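Local structure of putative pyrazinamidase/nicotinamidase (Streptococcus mutans, 3S2S) at residues 69-74 with 186-191; 160-165 with 173-178. The protein probably hydrolyses nicotinamide and pyrazinamide to the corresponding acids, as a zinc-containing member of the isochorismatase family. All coordinates share one frame; numbering follows the deposited sequence.

Contact 1 (69-74 with 186-191); sequences AQVTQK and EVVQSA
The backbone N of Ala191 donates to the carbonyl O of Val188 at 2.9 Å, closing a type I beta turn from Val188 to Ala191. The turn is a worked example of how a chain can gather residues that are not adjacent into one apolar surface: the Val188 and Ala191 side chains, three positions apart, both point at helix 65-77. There they meet a single residue, Val71, whose two methyl groups divide the work. CG2, anti to the backbone N, reaches Val188 CG2 at 4.1 Å, the two valines meeting tip to tip. The other branch, CG1, is set between the backbone N and the carbonyl carbon (chi1 72°), and from there it approaches Ala191 CB at 4.0 Å. Val71 thus straddles the mouth of the turn, one branch on each closing residue, and it supplies about half of the 97 Å² buried between 69-74 and 186-191.

Helix 65-77 lies on the face of the parallel sheet that carries Val161 and Thr163, away from the zinc and ligand sites. Strand 159-165 extends the apolar patch, Val71 resting on Thr163 and Val188 on Val161. Glu186 OE1 forms a salt bridge with Lys37.

The two segments share no hydrogen bond, and methyl-to-methyl contacts have little directional preference. The helix is therefore held against Val188 and the turn by dispersion and burial of apolar surface. Backbone polarity is met elsewhere: the helix bonds within itself, as from Lys74 N to Gln70 O, the turn has its closing bond, and the strand pairs with its neighbours 159-165 and 214-216.

Contact 2 (160-165 with 173-178); sequences VVLTGV and HTAIDA. With CAD (cacodylic acid), chain F.
Leu162 meets helix 167-180 with a fork: its two methyl groups straddle consecutive residues of the helix, each coming up against a different one. CD1 bears on Ala175, 3.6 Å from its CB and 3.8 Å from its CA; this approach to the helix backbone is consistent with the small alanine side chain. CD2 comes alongside Thr174 CG2 at 4.0 Å, where the leucine and threonine side chains run past each other in opposite directions. The fork is carried down from the strand by a CG placed anti to the carbonyl carbon (chi1 -54°). One helical turn after Thr174, Ala178 CB receives Val160 CG2 at 3.9 Å.

The strand alternates, putting Val160 and Leu162 on the helix side and Val161 and Thr163 on the other. The helix itself is the connection of a beta-alpha-beta unit formed by strand 159-165, helix 167-180 and strand 184-188. The short strand and helix segments run nearly antiparallel, at 168°, with their axes 10.0 Å apart.

Thr174 divides its chemistry. Its methyl faces Leu162, while OG1 is hydrogen-bonded to Cys170 O, within the same helix, and to Ala142 N, in a neighbouring loop. The buried hydroxyl is thus satisfied away from the leucine, so the strand-helix interface can remain wholly apolar while the Ala142 bond links helix to loop.

The two contacts use opposite faces of one parallel sheet, and their centres lie 12 Å apart. Strand pairing joins them where Glu186 O probably accepts a hydrogen bond from Leu162 N at 2.8 Å; at the last residue of the turn, Ala191 O probably does the same for Gly164 N, also at 2.8 Å. Just past that glycine, contact 2 enters the ligand pocket, with Val165 O 3.3 Å from C1 of the bound cacodylic acid, which is further hydrogen-bonded to the backbone N atoms of Leu166 and Cys170. Contact 1 stands farther back, the Ala191 side chain being about 14 Å from this ligand. The zinc ion lies about 12 Å from the Thr174 side chain of contact 2.

Contact 1 (69-74 with 186-191)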
ATOM      1  N   ALA A  69      23.384  15.783 -13.756  1.00 20.29           N
ATOM      2  CA  ALA A  69      24.570  14.983 -13.445  1.00 23.10           C
ATOM      3  C   ALA A  69      25.316  15.541 -12.232  1.00 24.58           C
ATOM      4  O   ALA A  69      25.731  14.798 -11.336  1.00 24.33           O
ATOM      5  CB  ALA A  69      25.508  14.872 -14.667  1.00 23.17           C
ATOM      6  N   GLN A  70      25.485  16.855 -12.196  1.00 26.02           N
ATOM      7  CA  GLN A  70      26.233  17.467 -11.108  1.00 24.70           C
ATOM      8  C   GLN A  70      25.547  17.298  -9.765  1.00 23.67           C
ATOM      9  O   GLN A  70      26.203  17.021  -8.763  1.00 24.19           O
ATOM     10  CB  GLN A  70      26.503  18.942 -11.400  1.00 26.41           C
ATOM     11  CG  GLN A  70      27.544  19.117 -12.471  1.00 40.39           C
ATOM     12  CD  GLN A  70      27.647  20.545 -12.960  1.00 51.89           C
ATOM     13  OE1 GLN A  70      26.724  21.346 -12.793  1.00 52.58           O
ATOM     14  NE2 GLN A  70      28.772  20.869 -13.580  1.00 53.56           N
ATOM     15  N   VAL A  71      24.226  17.439  -9.741  1.00 23.17           N
ATOM     16  CA  VAL A  71      23.528  17.327  -8.468  1.00 20.91           C
ATOM     17  C   VAL A  71      23.533  15.885  -7.977  1.00 22.07           C
ATOM     18  O   VAL A  71      23.576  15.642  -6.782  1.00 23.96           O
ATOM     19  CB  VAL A  71      22.102  17.933  -8.497  1.00 30.22           C
ATOM     20  CG1 VAL A  71      21.170  17.082  -9.297  1.00 32.50           C
ATOM     21  CG2 VAL A  71      21.566  18.121  -7.070  1.00 35.00           C
ATOM     22  N   THR A  72      23.490  14.936  -8.906  1.00 20.79           N
ATOM     23  CA  THR A  72      23.569  13.518  -8.547  1.00 21.34           C
ATOM     24  C   THR A  72      24.946  13.172  -7.965  1.00 24.82           C
ATOM     25  O   THR A  72      25.050  12.507  -6.936  1.00 23.47           O
ATOM     26  CB  THR A  72      23.248  12.645  -9.766  1.00 21.15           C
ATOM     27  OG1 THR A  72      21.942  13.006 -10.235  1.00 19.72           O
ATOM     28  CG2 THR A  72      23.265  11.157  -9.412  1.00 22.38           C
ATOM     29  N   GLN A  73      26.006  13.648  -8.608  1.00 24.05           N
ATOM     30  CA  GLN A  73      27.337  13.411  -8.077  1.00 25.28           C
ATOM     31  C   GLN A  73      27.474  14.051  -6.692  1.00 25.85           C
ATOM     32  O   GLN A  73      28.061  13.466  -5.767  1.00 25.46           O
ATOM     33  CB  GLN A  73      28.390  13.978  -9.033  1.00 25.43           C
ATOM     34  CG  GLN A  73      29.815  13.766  -8.572  1.00 25.45           C
ATOM     35  CD  GLN A  73      30.232  12.317  -8.643  1.00 29.01           C
ATOM     36  OE1 GLN A  73      30.250  11.723  -9.721  1.00 30.05           O
ATOM     37  NE2 GLN A  73      30.583  11.741  -7.497  1.00 30.90           N
ATOM     38  N   LYS A  74      26.925  15.249  -6.536  1.00 24.94           N
ATOM     39  CA  LYS A  74      27.024  15.932  -5.246  1.00 27.48           C
ATOM     40  C   LYS A  74      26.285  15.190  -4.152  1.00 29.82           C
ATOM     41  O   LYS A  74      26.806  15.011  -3.049  1.00 29.37           O
ATOM     42  CB  LYS A  74      26.551  17.378  -5.320  1.00 33.19           C
ATOM     43  CG  LYS A  74      26.520  18.037  -3.952  1.00 48.68           C
ATOM     44  CD  LYS A  74      26.546  19.548  -4.036  1.00 64.67           C
ATOM     45  CE  LYS A  74      26.795  20.155  -2.662  1.00 75.33           C
ATOM     46  NZ  LYS A  74      27.113  21.610  -2.732  1.00 79.56           N
ATOM     47  N   GLU A 186      12.326  17.336  -1.460  1.00 16.36           N
ATOM     48  CA  GLU A 186      13.029  18.449  -2.083  1.00 18.10           C
ATOM     49  C   GLU A 186      12.945  18.225  -3.582  1.00 23.67           C
ATOM     50  O   GLU A 186      12.957  17.082  -4.049  1.00 22.82           O
ATOM     51  CB  GLU A 186      14.487  18.490  -1.619  1.00 21.71           C
ATOM     52  CG  GLU A 186      14.618  18.665  -0.119  1.00 23.84           C
ATOM     53  CD  GLU A 186      16.061  18.766   0.366  1.00 32.00           C
ATOM     54  OE1 GLU A 186      16.954  18.185  -0.275  1.00 31.65           O
ATOM     55  OE2 GLU A 186      16.309  19.448   1.393  1.00 38.54           O
ATOM     56  N   VAL A 187      12.825  19.309  -4.336  1.00 19.75           N
ATOM     57  CA  VAL A 187      12.877  19.210  -5.788  1.00 21.43           C
ATOM     58  C   VAL A 187      13.955  20.153  -6.276  1.00 23.13           C
ATOM     59  O   VAL A 187      13.979  21.327  -5.902  1.00 22.79           O
ATOM     60  CB  VAL A 187      11.544  19.614  -6.427  1.00 21.94           C
ATOM     61  CG1 VAL A 187      11.634  19.491  -7.953  1.00 26.81           C
ATOM     62  CG2 VAL A 187      10.417  18.752  -5.875  1.00 26.29           C
ATOM     63  N   VAL A 188      14.864  19.662  -7.105  1.00 22.51           N
ATOM     64  CA  VAL A 188      15.952  20.516  -7.566  1.00 21.99           C
ATOM     65  C   VAL A 188      15.506  21.175  -8.866  1.00 24.71           C
ATOM     66  O   VAL A 188      15.405  20.508  -9.887  1.00 19.10           O
ATOM     67  CB  VAL A 188      17.229  19.688  -7.812  1.00 26.11           C
ATOM     68  CG1 VAL A 188      18.395  20.583  -8.309  1.00 24.90           C
ATOM     69  CG2 VAL A 188      17.606  18.912  -6.543  1.00 24.86           C
ATOM     70  N   GLN A 189      15.192  22.472  -8.825  1.00 22.35           N
ATOM     71  CA  GLN A 189      14.547  23.095  -9.975  1.00 22.65           C
ATOM     72  C   GLN A 189      15.375  23.000 -11.257  1.00 22.70           C
ATOM     73  O   GLN A 189      14.824  22.834 -12.351  1.00 23.61           O
ATOM     74  CB  GLN A 189      14.169  24.567  -9.696  1.00 24.42           C
ATOM     75  CG  GLN A 189      13.454  25.211 -10.889  1.00 27.92           C
ATOM     76  CD  GLN A 189      12.771  26.531 -10.557  1.00 42.41           C
ATOM     77  OE1 GLN A 189      12.700  26.940  -9.398  1.00 45.64           O
ATOM     78  NE2 GLN A 189      12.250  27.196 -11.585  1.00 43.17           N
ATOM     79  N   SER A 190      16.695  23.103 -11.123  1.00 18.89           N
ATOM     80  CA  SER A 190      17.576  23.099 -12.293  1.00 21.89           C
ATOM     81  C   SER A 190      17.775  21.695 -12.843  1.00 22.69           C
ATOM     82  O   SER A 190      18.432  21.507 -13.867  1.00 22.92           O
ATOM     83  CB  SER A 190      18.933  23.700 -11.917  1.00 27.28           C
ATOM     84  OG  SER A 190      19.576  22.913 -10.924  1.00 32.32           O
ATOM     85  N   ALA A 191      17.197  20.707 -12.162  1.00 19.62           N
ATOM     86  CA  ALA A 191      17.384  19.311 -12.573  1.00 18.76           C
ATOM     87  C   ALA A 191      16.062  18.565 -12.768  1.00 19.38           C
ATOM     88  O   ALA A 191      16.010  17.338 -12.634  1.00 19.57           O
ATOM     89  CB  ALA A 191      18.252  18.593 -11.558  1.00 19.67           C
TER

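Contact 2 (160-165 with 173-178)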
ATOM      1  N   VAL A 160      13.337  12.676   0.391  1.00 17.61           N
ATOM      2  CA  VAL A 160      13.704  12.372  -0.990  1.00 15.86           C
ATOM      3  C   VAL A 160      13.958  13.657  -1.767  1.00 16.17           C
ATOM      4  O   VAL A 160      13.232  14.634  -1.596  1.00 18.86           O
ATOM      5  CB  VAL A 160      12.667  11.501  -1.726  1.00 14.75           C
ATOM      6  CG1 VAL A 160      12.595  10.088  -1.053  1.00 17.98           C
ATOM      7  CG2 VAL A 160      11.259  12.145  -1.711  1.00 19.48           C
ATOM      8  N   VAL A 161      14.987  13.614  -2.607  1.00 16.48           N
ATOM      9  CA  VAL A 161      15.369  14.708  -3.486  1.00 14.39           C
ATOM     10  C   VAL A 161      15.021  14.286  -4.897  1.00 16.93           C
ATOM     11  O   VAL A 161      15.588  13.325  -5.399  1.00 18.25           O
ATOM     12  CB  VAL A 161      16.850  15.014  -3.359  1.00 19.73           C
ATOM     13  CG1 VAL A 161      17.217  16.218  -4.220  1.00 21.61           C
ATOM     14  CG2 VAL A 161      17.192  15.287  -1.887  1.00 20.22           C
ATOM     15  N   LEU A 162      14.072  14.976  -5.522  1.00 16.04           N
ATOM     16  CA  LEU A 162      13.571  14.536  -6.824  1.00 17.80           C
ATOM     17  C   LEU A 162      14.252  15.257  -7.979  1.00 16.87           C
ATOM     18  O   LEU A 162      14.392  16.478  -7.946  1.00 18.14           O
ATOM     19  CB  LEU A 162      12.060  14.746  -6.915  1.00 14.64           C
ATOM     20  CG  LEU A 162      11.272  14.106  -5.768  1.00 15.01           C
ATOM     21  CD1 LEU A 162       9.787  14.351  -6.025  1.00 17.39           C
ATOM     22  CD2 LEU A 162      11.562  12.600  -5.683  1.00 17.63           C
ATOM     23  N   THR A 163      14.679  14.492  -8.978  1.00 14.02           N
ATOM     24  CA  THR A 163      15.270  15.039 -10.193  1.00 15.11           C
ATOM     25  C   THR A 163      14.733  14.231 -11.363  1.00 17.35           C
ATOM     26  O   THR A 163      14.277  13.107 -11.179  1.00 17.61           O
ATOM     27  CB  THR A 163      16.820  14.873 -10.213  1.00 19.38           C
ATOM     28  OG1 THR A 163      17.160  13.465 -10.247  1.00 20.06           O
ATOM     29  CG2 THR A 163      17.471  15.533  -8.991  1.00 17.99           C
ATOM     30  N   GLY A 164      14.816  14.791 -12.567  1.00 17.66           N
ATOM     31  CA  GLY A 164      14.459  14.027 -13.755  1.00 17.81           C
ATOM     32  C   GLY A 164      13.286  14.618 -14.509  1.00 20.52           C
ATOM     33  O   GLY A 164      13.037  15.815 -14.417  1.00 18.02           O
ATOM     34  N   VAL A 165      12.562  13.772 -15.241  1.00 17.35           N
ATOM     35  CA  VAL A 165      11.504  14.209 -16.162  1.00 16.73           C
ATOM     36  C   VAL A 165      10.316  13.245 -16.061  1.00 17.25           C
ATOM     37  O   VAL A 165      10.482  12.126 -15.584  1.00 17.49           O
ATOM     38  CB  VAL A 165      12.027  14.254 -17.643  1.00 15.45           C
ATOM     39  CG1 VAL A 165      13.150  15.283 -17.795  1.00 19.61           C
ATOM     40  CG2 VAL A 165      12.505  12.886 -18.070  1.00 18.01           C
ATOM     41  N   HIS A 173       3.914  12.505  -9.953  1.00 15.65           N
ATOM     42  CA  HIS A 173       3.316  11.309  -9.354  1.00 15.66           C
ATOM     43  C   HIS A 173       4.230  10.762  -8.260  1.00 15.37           C
ATOM     44  O   HIS A 173       3.760  10.327  -7.202  1.00 15.34           O
ATOM     45  CB  HIS A 173       3.089  10.231 -10.400  1.00 16.26           C
ATOM     46  CG  HIS A 173       1.913  10.485 -11.301  1.00 14.71           C
ATOM     47  ND1 HIS A 173       1.184   9.463 -11.867  1.00 17.08           N
ATOM     48  CD2 HIS A 173       1.363  11.637 -11.753  1.00 17.53           C
ATOM     49  CE1 HIS A 173       0.227   9.976 -12.628  1.00 20.16           C
ATOM     50  NE2 HIS A 173       0.319  11.295 -12.578  1.00 18.31           N
ATOM     51  N   THR A 174       5.535  10.777  -8.509  1.00 15.01           N
ATOM     52  CA  THR A 174       6.478  10.272  -7.510  1.00 13.96           C
ATOM     53  C   THR A 174       6.391  11.122  -6.250  1.00 15.44           C
ATOM     54  O   THR A 174       6.393  10.601  -5.148  1.00 14.60           O
ATOM     55  CB  THR A 174       7.914  10.284  -8.022  1.00 15.25           C
ATOM     56  OG1 THR A 174       8.008   9.407  -9.157  1.00 15.60           O
ATOM     57  CG2 THR A 174       8.906   9.805  -6.917  1.00 15.87           C
ATOM     58  N   ALA A 175       6.298  12.437  -6.434  1.00 16.51           N
ATOM     59  CA  ALA A 175       6.161  13.338  -5.287  1.00 14.18           C
ATOM     60  C   ALA A 175       4.876  13.118  -4.489  1.00 16.04           C
ATOM     61  O   ALA A 175       4.890  13.217  -3.271  1.00 15.69           O
ATOM     62  CB  ALA A 175       6.244  14.790  -5.747  1.00 17.56           C
ATOM     63  N   ILE A 176       3.764  12.908  -5.186  1.00 14.18           N
ATOM     64  CA  ILE A 176       2.477  12.693  -4.518  1.00 13.48           C
ATOM     65  C   ILE A 176       2.561  11.408  -3.685  1.00 15.44           C
ATOM     66  O   ILE A 176       2.138  11.366  -2.532  1.00 16.10           O
ATOM     67  CB  ILE A 176       1.332  12.643  -5.537  1.00 14.19           C
ATOM     68  CG1 ILE A 176       1.117  14.051  -6.095  1.00 16.67           C
ATOM     69  CG2 ILE A 176       0.051  12.095  -4.910  1.00 18.30           C
ATOM     70  CD1 ILE A 176       0.151  14.102  -7.268  1.00 21.45           C
ATOM     71  N   ASP A 177       3.139  10.357  -4.255  1.00 14.26           N
ATOM     72  CA  ASP A 177       3.292   9.133  -3.484  1.00 15.08           C
ATOM     73  C   ASP A 177       4.210   9.354  -2.284  1.00 14.80           C
ATOM     74  O   ASP A 177       3.930   8.848  -1.163  1.00 15.43           O
ATOM     75  CB  ASP A 177       3.838   7.986  -4.354  1.00 13.24           C
ATOM     76  CG  ASP A 177       2.765   7.275  -5.148  1.00 19.33           C
ATOM     77  OD1 ASP A 177       1.542   7.491  -4.913  1.00 24.02           O
ATOM     78  OD2 ASP A 177       3.137   6.463  -6.007  1.00 16.11           O
ATOM     79  N   ALA A 178       5.297  10.100  -2.488  1.00 15.39           N
ATOM     80  CA  ALA A 178       6.217  10.370  -1.387  1.00 15.29           C
ATOM     81  C   ALA A 178       5.508  11.134  -0.264  1.00 15.77           C
ATOM     82  O   ALA A 178       5.723  10.849   0.908  1.00 15.88           O
ATOM     83  CB  ALA A 178       7.465  11.127  -1.871  1.00 15.24           C
TER
HETATM   84 AS   CAD F 185       7.280  10.488 -17.316  0.80 24.59          AS
HETATM   85  C1  CAD F 185       9.109  10.180 -17.913  1.00 19.95           C
HETATM   86  C2  CAD F 185       5.976   9.915 -18.690  1.00 26.46           C
HETATM   87  O1  CAD F 185       7.032  11.995 -16.733  1.00 32.58           O